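Local coordinates for protein phthiocerol synthesis polyketide synthase type I PpsC (Mycobacterium tuberculosis, PDB 7AHB) that probably transfers acyl extender units from coenzyme A to an acyl carrier protein, through its acyltransferase domain, for mycobacterial phthiocerol synthesis, at residues I135-A145 with H289-F300. Sequence-based numbering, arbitrary orientation.
Sequences IGHSMGEVAAA and HWATNMRNPVRF
Trp290 reaches from helix 289-295 onto helix 141-145, and the packing is tightest here. The rim of its six-membered ring meets the backbone of the helix, with CH2 3.3 Å from Glu141 O, while Ala145 CB abuts the same edge. Over one ring face lies Val142 CG2, a CH-pi contact 3.9 Å from the centroid of the six-membered ring; His289 CD2 occupies the opposite face. Glu141 extends away from its own amide nitrogen (chi1 -174°) and then bends at its second torsion, which brings the carboxylate past Trp290 to His289, whose NE2 donates to OE2 at 2.8 Å. The bond is bent (137°) and uses the anti lone pair of OE2, an atom close to the imidazole plane. Ser269 and Thr271 also hydrogen-bond to OE2 and Thr270 N to OE1, so both oxygens of the buried carboxylate are held; Tyr272 holds His289 ND1. Strand 135-136 passes into helix 141-145 through a turn with Gly136, Ser138 and Gly140 in a GxSxG pattern, consistent with the nucleophile elbow of acyltransferases; Ser138 OG is hydrogen-bonded to His240, probably its catalytic partner. Contacts at the turn are looser and mainly apolar: Val298 CG2 sits 3.8 Å from Ser138 CB, and Asn293 ND2, bound to Thr271, stays 3.6 Å from Ser138 O. Further along, the His137 ring directs its CD2 edge at a face of Phe300 in a T-shaped pair, planes at 82°. A thiocyanate ion, probably from the crystallisation liquor, lies about 3 Å from the His137 side chain.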
ATOM      1  N   ILE A 135      -6.026   4.602   4.741  1.00 15.71           N
ATOM      2  CA  ILE A 135      -6.471   3.792   3.617  1.00 16.04           C
ATOM      3  C   ILE A 135      -5.339   2.843   3.277  1.00 15.45           C
ATOM      4  O   ILE A 135      -4.193   3.287   3.146  1.00 14.63           O
ATOM      5  CB  ILE A 135      -6.818   4.655   2.392  1.00 16.45           C
ATOM      6  CG1 ILE A 135      -8.118   5.388   2.619  1.00 17.94           C
ATOM      7  CG2 ILE A 135      -6.937   3.772   1.152  1.00 17.48           C
ATOM      8  CD1 ILE A 135      -8.414   6.445   1.557  1.00 18.96           C
ATOM      9  N   GLY A 136      -5.646   1.542   3.208  1.00 18.24           N
ATOM     10  CA  GLY A 136      -4.696   0.555   2.733  1.00 21.58           C
ATOM     11  C   GLY A 136      -4.988   0.071   1.317  1.00 18.56           C
ATOM     12  O   GLY A 136      -6.087  -0.389   1.017  1.00 21.36           O
ATOM     13  N   HIS A 137      -4.010   0.222   0.440  1.00 14.30           N
ATOM     14  CA  HIS A 137      -4.064  -0.178  -0.965  1.00 12.58           C
ATOM     15  C   HIS A 137      -3.428  -1.554  -1.077  1.00 16.54           C
ATOM     16  O   HIS A 137      -2.257  -1.720  -0.745  1.00 12.89           O
ATOM     17  CB  HIS A 137      -3.323   0.868  -1.799  1.00 15.23           C
ATOM     18  CG  HIS A 137      -3.052   0.484  -3.221  1.00 16.21           C
ATOM     19  ND1 HIS A 137      -2.087  -0.436  -3.571  1.00 21.19           N
ATOM     20  CD2 HIS A 137      -3.538   0.978  -4.384  1.00 16.65           C
ATOM     21  CE1 HIS A 137      -2.032  -0.535  -4.887  1.00 19.57           C
ATOM     22  NE2 HIS A 137      -2.908   0.308  -5.403  1.00 21.02           N
ATOM     23  N   SER A 138      -4.210  -2.536  -1.508  1.00 16.80           N
ATOM     24  CA  SER A 138      -3.760  -3.914  -1.681  1.00 16.87           C
ATOM     25  C   SER A 138      -3.095  -4.368  -0.379  1.00 20.09           C
ATOM     26  O   SER A 138      -3.654  -4.162   0.711  1.00 19.60           O
ATOM     27  CB  SER A 138      -2.877  -3.981  -2.945  1.00 17.84           C
ATOM     28  OG  SER A 138      -2.306  -5.265  -3.085  1.00 13.53           O
ATOM     29  N   MET A 139      -1.922  -4.986  -0.429  1.00 19.84           N
ATOM     30  CA  MET A 139      -1.351  -5.540   0.790  1.00 21.97           C
ATOM     31  C   MET A 139      -1.020  -4.452   1.809  1.00 21.43           C
ATOM     32  O   MET A 139      -0.805  -4.754   2.981  1.00 20.16           O
ATOM     33  CB  MET A 139      -0.073  -6.342   0.497  1.00 25.51           C
ATOM     34  CG  MET A 139      -0.037  -7.116  -0.803  1.00 28.90           C
ATOM     35  SD  MET A 139      -1.166  -8.551  -1.035  1.00 44.64           S
ATOM     36  CE  MET A 139      -0.953  -8.742  -2.790  1.00 25.57           C
ATOM     37  N   GLY A 140      -0.955  -3.196   1.389  1.00 15.68           N
ATOM     38  CA  GLY A 140      -0.778  -2.102   2.321  1.00 18.35           C
ATOM     39  C   GLY A 140      -1.876  -1.969   3.364  1.00 18.18           C
ATOM     40  O   GLY A 140      -1.703  -1.200   4.317  1.00 14.68           O
ATOM     41  N   GLU A 141      -2.989  -2.692   3.213  1.00 17.80           N
ATOM     42  CA  GLU A 141      -4.041  -2.645   4.218  1.00 14.61           C
ATOM     43  C   GLU A 141      -3.602  -3.289   5.531  1.00 16.35           C
ATOM     44  O   GLU A 141      -4.167  -2.982   6.582  1.00 17.08           O
ATOM     45  CB  GLU A 141      -5.308  -3.326   3.684  1.00 18.57           C
ATOM     46  CG  GLU A 141      -6.491  -3.218   4.590  1.00 16.72           C
ATOM     47  CD  GLU A 141      -7.833  -3.148   3.873  1.00 17.90           C
ATOM     48  OE1 GLU A 141      -8.122  -2.166   3.134  1.00 16.38           O
ATOM     49  OE2 GLU A 141      -8.601  -4.111   4.048  1.00 19.16           O
ATOM     50  N   VAL A 142      -2.580  -4.146   5.525  1.00 16.42           N
ATOM     51  CA  VAL A 142      -2.072  -4.644   6.803  1.00 16.13           C
ATOM     52  C   VAL A 142      -1.473  -3.497   7.609  1.00 15.75           C
ATOM     53  O   VAL A 142      -1.795  -3.302   8.792  1.00 12.76           O
ATOM     54  CB  VAL A 142      -1.041  -5.762   6.581  1.00 16.65           C
ATOM     55  CG1 VAL A 142      -0.554  -6.291   7.943  1.00 15.96           C
ATOM     56  CG2 VAL A 142      -1.632  -6.880   5.736  1.00 16.27           C
ATOM     57  N   ALA A 143      -0.593  -2.717   6.970  1.00 12.61           N
ATOM     58  CA  ALA A 143       0.020  -1.576   7.640  1.00 17.33           C
ATOM     59  C   ALA A 143      -1.040  -0.598   8.118  1.00 17.70           C
ATOM     60  O   ALA A 143      -0.943  -0.074   9.231  1.00 12.39           O
ATOM     61  CB  ALA A 143       1.003  -0.867   6.713  1.00 16.44           C
ATOM     62  N   ALA A 144      -2.051  -0.330   7.278  1.00 16.63           N
ATOM     63  CA  ALA A 144      -3.152   0.551   7.682  1.00 15.46           C
ATOM     64  C   ALA A 144      -3.857   0.026   8.928  1.00 15.23           C
ATOM     65  O   ALA A 144      -4.164   0.787   9.854  1.00 18.47           O
ATOM     66  CB  ALA A 144      -4.151   0.708   6.524  1.00 19.38           C
ATOM     67  N   ALA A 145      -4.128  -1.276   8.962  1.00 13.49           N
ATOM     68  CA  ALA A 145      -4.782  -1.874  10.110  1.00 15.53           C
ATOM     69  C   ALA A 145      -3.921  -1.753  11.358  1.00 14.50           C
ATOM     70  O   ALA A 145      -4.448  -1.571  12.464  1.00 15.08           O
ATOM     71  CB  ALA A 145      -5.115  -3.338   9.804  1.00 14.79           C
ATOM     72  N   HIS A 289     -10.471 -11.896   6.880  1.00 17.76           N
ATOM     73  CA  HIS A 289     -10.321 -10.609   6.209  1.00 17.28           C
ATOM     74  C   HIS A 289      -9.072 -10.583   5.331  1.00 16.54           C
ATOM     75  O   HIS A 289      -9.092 -10.073   4.205  1.00 13.57           O
ATOM     76  CB  HIS A 289     -10.216  -9.485   7.223  1.00 16.88           C
ATOM     77  CG  HIS A 289      -9.986  -8.149   6.596  1.00 16.48           C
ATOM     78  ND1 HIS A 289     -11.017  -7.327   6.201  1.00 18.53           N
ATOM     79  CD2 HIS A 289      -8.844  -7.499   6.279  1.00 16.48           C
ATOM     80  CE1 HIS A 289     -10.521  -6.219   5.682  1.00 17.54           C
ATOM     81  NE2 HIS A 289      -9.205  -6.298   5.721  1.00 18.31           N
ATOM     82  N   TRP A 290      -7.956 -11.077   5.855  1.00 13.58           N
ATOM     83  CA  TRP A 290      -6.720 -11.058   5.076  1.00 15.22           C
ATOM     84  C   TRP A 290      -6.764 -12.042   3.908  1.00 13.65           C
ATOM     85  O   TRP A 290      -6.219 -11.755   2.837  1.00 17.36           O
ATOM     86  CB  TRP A 290      -5.542 -11.305   6.022  1.00 14.10           C
ATOM     87  CG  TRP A 290      -5.497 -10.240   7.070  1.00 15.87           C
ATOM     88  CD1 TRP A 290      -5.623 -10.410   8.425  1.00 16.73           C
ATOM     89  CD2 TRP A 290      -5.396  -8.822   6.850  1.00 13.37           C
ATOM     90  NE1 TRP A 290      -5.574  -9.185   9.067  1.00 15.12           N
ATOM     91  CE2 TRP A 290      -5.456  -8.197   8.120  1.00 17.50           C
ATOM     92  CE3 TRP A 290      -5.264  -8.021   5.703  1.00 13.52           C
ATOM     93  CZ2 TRP A 290      -5.387  -6.821   8.275  1.00 17.04           C
ATOM     94  CZ3 TRP A 290      -5.198  -6.653   5.856  1.00 16.38           C
ATOM     95  CH2 TRP A 290      -5.241  -6.064   7.148  1.00 14.10           C
ATOM     96  N   ALA A 291      -7.405 -13.194   4.077  1.00 15.87           N
ATOM     97  CA  ALA A 291      -7.613 -14.089   2.939  1.00 15.75           C
ATOM     98  C   ALA A 291      -8.484 -13.428   1.879  1.00 18.03           C
ATOM     99  O   ALA A 291      -8.280 -13.629   0.674  1.00 15.36           O
ATOM    100  CB  ALA A 291      -8.250 -15.391   3.414  1.00 17.38           C
ATOM    101  N   THR A 292      -9.474 -12.639   2.317  1.00 17.41           N
ATOM    102  CA  THR A 292     -10.347 -11.935   1.393  1.00 18.29           C
ATOM    103  C   THR A 292      -9.637 -10.762   0.738  1.00 19.60           C
ATOM    104  O   THR A 292      -9.804 -10.532  -0.467  1.00 17.92           O
ATOM    105  CB  THR A 292     -11.608 -11.460   2.127  1.00 17.15           C
ATOM    106  OG1 THR A 292     -12.299 -12.607   2.638  1.00 17.32           O
ATOM    107  CG2 THR A 292     -12.490 -10.680   1.195  1.00 17.64           C
ATOM    108  N   ASN A 293      -8.848 -10.011   1.515  1.00 14.17           N
ATOM    109  CA  ASN A 293      -8.128  -8.856   0.979  1.00 15.27           C
ATOM    110  C   ASN A 293      -7.178  -9.234  -0.166  1.00 14.92           C
ATOM    111  O   ASN A 293      -7.027  -8.484  -1.135  1.00 13.70           O
ATOM    112  CB  ASN A 293      -7.356  -8.179   2.113  1.00 15.86           C
ATOM    113  CG  ASN A 293      -6.294  -7.216   1.617  1.00 18.82           C
ATOM    114  OD1 ASN A 293      -5.083  -7.534   1.605  1.00 18.58           O
ATOM    115  ND2 ASN A 293      -6.735  -6.017   1.208  1.00 17.95           N
ATOM    116  N   MET A 294      -6.526 -10.380  -0.083  1.00 18.96           N
ATOM    117  CA  MET A 294      -5.567 -10.730  -1.144  1.00 17.63           C
ATOM    118  C   MET A 294      -6.249 -11.220  -2.416  1.00 17.94           C
ATOM    119  O   MET A 294      -5.612 -11.230  -3.478  1.00 16.89           O
ATOM    120  CB  MET A 294      -4.591 -11.799  -0.671  1.00 17.32           C
ATOM    121  CG  MET A 294      -5.208 -13.158  -0.465  1.00 21.57           C
ATOM    122  SD  MET A 294      -4.147 -14.291   0.501  1.00 31.03           S
ATOM    123  CE  MET A 294      -2.753 -14.508  -0.563  1.00 16.47           C
ATOM    124  N   ARG A 295      -7.533 -11.586  -2.338  1.00 20.52           N
ATOM    125  CA  ARG A 295      -8.282 -12.104  -3.474  1.00 18.18           C
ATOM    126  C   ARG A 295      -9.171 -11.061  -4.118  1.00 22.07           C
ATOM    127  O   ARG A 295      -9.246 -11.011  -5.345  1.00 18.37           O
ATOM    128  CB  ARG A 295      -9.140 -13.293  -3.038  1.00 22.85           C
ATOM    129  CG  ARG A 295     -10.207 -13.708  -4.023  1.00 26.28           C
ATOM    130  CD  ARG A 295      -9.603 -14.274  -5.299  1.00 26.12           C
ATOM    131  NE  ARG A 295     -10.600 -14.637  -6.321  1.00 29.83           N
ATOM    132  CZ  ARG A 295     -11.029 -13.810  -7.281  1.00 29.40           C
ATOM    133  NH1 ARG A 295     -10.583 -12.547  -7.371  1.00 26.20           N
ATOM    134  NH2 ARG A 295     -11.915 -14.238  -8.155  1.00 32.75           N
ATOM    135  N   ASN A 296      -9.865 -10.253  -3.314  1.00 16.49           N
ATOM    136  CA  ASN A 296     -10.807  -9.282  -3.841  1.00 19.01           C
ATOM    137  C   ASN A 296     -10.089  -8.178  -4.609  1.00 19.82           C
ATOM    138  O   ASN A 296      -8.923  -7.858  -4.314  1.00 15.38           O
ATOM    139  CB  ASN A 296     -11.618  -8.655  -2.700  1.00 18.82           C
ATOM    140  CG  ASN A 296     -12.794  -9.512  -2.287  1.00 21.03           C
ATOM    141  OD1 ASN A 296     -12.901 -10.664  -2.698  1.00 18.61           O
ATOM    142  ND2 ASN A 296     -13.680  -8.958  -1.456  1.00 16.84           N
ATOM    143  N   PRO A 297     -10.770  -7.573  -5.594  1.00 16.78           N
ATOM    144  CA  PRO A 297     -10.212  -6.374  -6.233  1.00 17.01           C
ATOM    145  C   PRO A 297     -10.095  -5.242  -5.225  1.00 19.16           C
ATOM    146  O   PRO A 297     -10.831  -5.193  -4.232  1.00 20.96           O
ATOM    147  CB  PRO A 297     -11.218  -6.049  -7.339  1.00 20.26           C
ATOM    148  CG  PRO A 297     -12.493  -6.637  -6.860  1.00 21.10           C
ATOM    149  CD  PRO A 297     -12.121  -7.898  -6.106  1.00 19.30           C
ATOM    150  N   VAL A 298      -9.144  -4.346  -5.484  1.00 18.86           N
ATOM    151  CA  VAL A 298      -8.780  -3.277  -4.561  1.00 15.17           C
ATOM    152  C   VAL A 298      -9.625  -2.053  -4.891  1.00 15.32           C
ATOM    153  O   VAL A 298      -9.499  -1.484  -5.974  1.00 15.86           O
ATOM    154  CB  VAL A 298      -7.283  -2.939  -4.656  1.00 17.01           C
ATOM    155  CG1 VAL A 298      -6.957  -1.753  -3.725  1.00 15.44           C
ATOM    156  CG2 VAL A 298      -6.416  -4.142  -4.326  1.00 15.55           C
ATOM    157  N   ARG A 299     -10.483  -1.642  -3.964  1.00 19.55           N
ATOM    158  CA  ARG A 299     -11.399  -0.516  -4.200  1.00 18.00           C
ATOM    159  C   ARG A 299     -10.729   0.814  -3.843  1.00 18.44           C
ATOM    160  O   ARG A 299     -11.182   1.576  -2.986  1.00 17.75           O
ATOM    161  CB  ARG A 299     -12.675  -0.714  -3.399  1.00 16.49           C
ATOM    162  CG  ARG A 299     -13.337  -2.047  -3.571  1.00 17.31           C
ATOM    163  CD  ARG A 299     -14.391  -2.020  -4.666  1.00 21.05           C
ATOM    164  NE  ARG A 299     -14.904  -3.357  -4.948  1.00 21.00           N
ATOM    165  CZ  ARG A 299     -15.791  -3.640  -5.894  1.00 24.77           C
ATOM    166  NH1 ARG A 299     -16.324  -2.669  -6.635  1.00 24.56           N
ATOM    167  NH2 ARG A 299     -16.160  -4.902  -6.082  1.00 25.58           N
ATOM    168  N   PHE A 300      -9.615   1.083  -4.521  1.00 15.22           N
ATOM    169  CA  PHE A 300      -8.786   2.229  -4.157  1.00 15.12           C
ATOM    170  C   PHE A 300      -9.439   3.527  -4.589  1.00 16.79           C
ATOM    171  O   PHE A 300      -9.503   4.472  -3.815  1.00 15.64           O
ATOM    172  CB  PHE A 300      -7.380   2.114  -4.769  1.00 15.35           C
ATOM    173  CG  PHE A 300      -6.453   3.211  -4.351  1.00 15.39           C
ATOM    174  CD1 PHE A 300      -6.061   3.339  -3.027  1.00 15.37           C
ATOM    175  CD2 PHE A 300      -5.987   4.123  -5.258  1.00 18.76           C
ATOM    176  CE1 PHE A 300      -5.223   4.360  -2.633  1.00 14.99           C
ATOM    177  CE2 PHE A 300      -5.149   5.150  -4.871  1.00 18.60           C
ATOM    178  CZ  PHE A 300      -4.766   5.268  -3.560  1.00 17.34           C
TER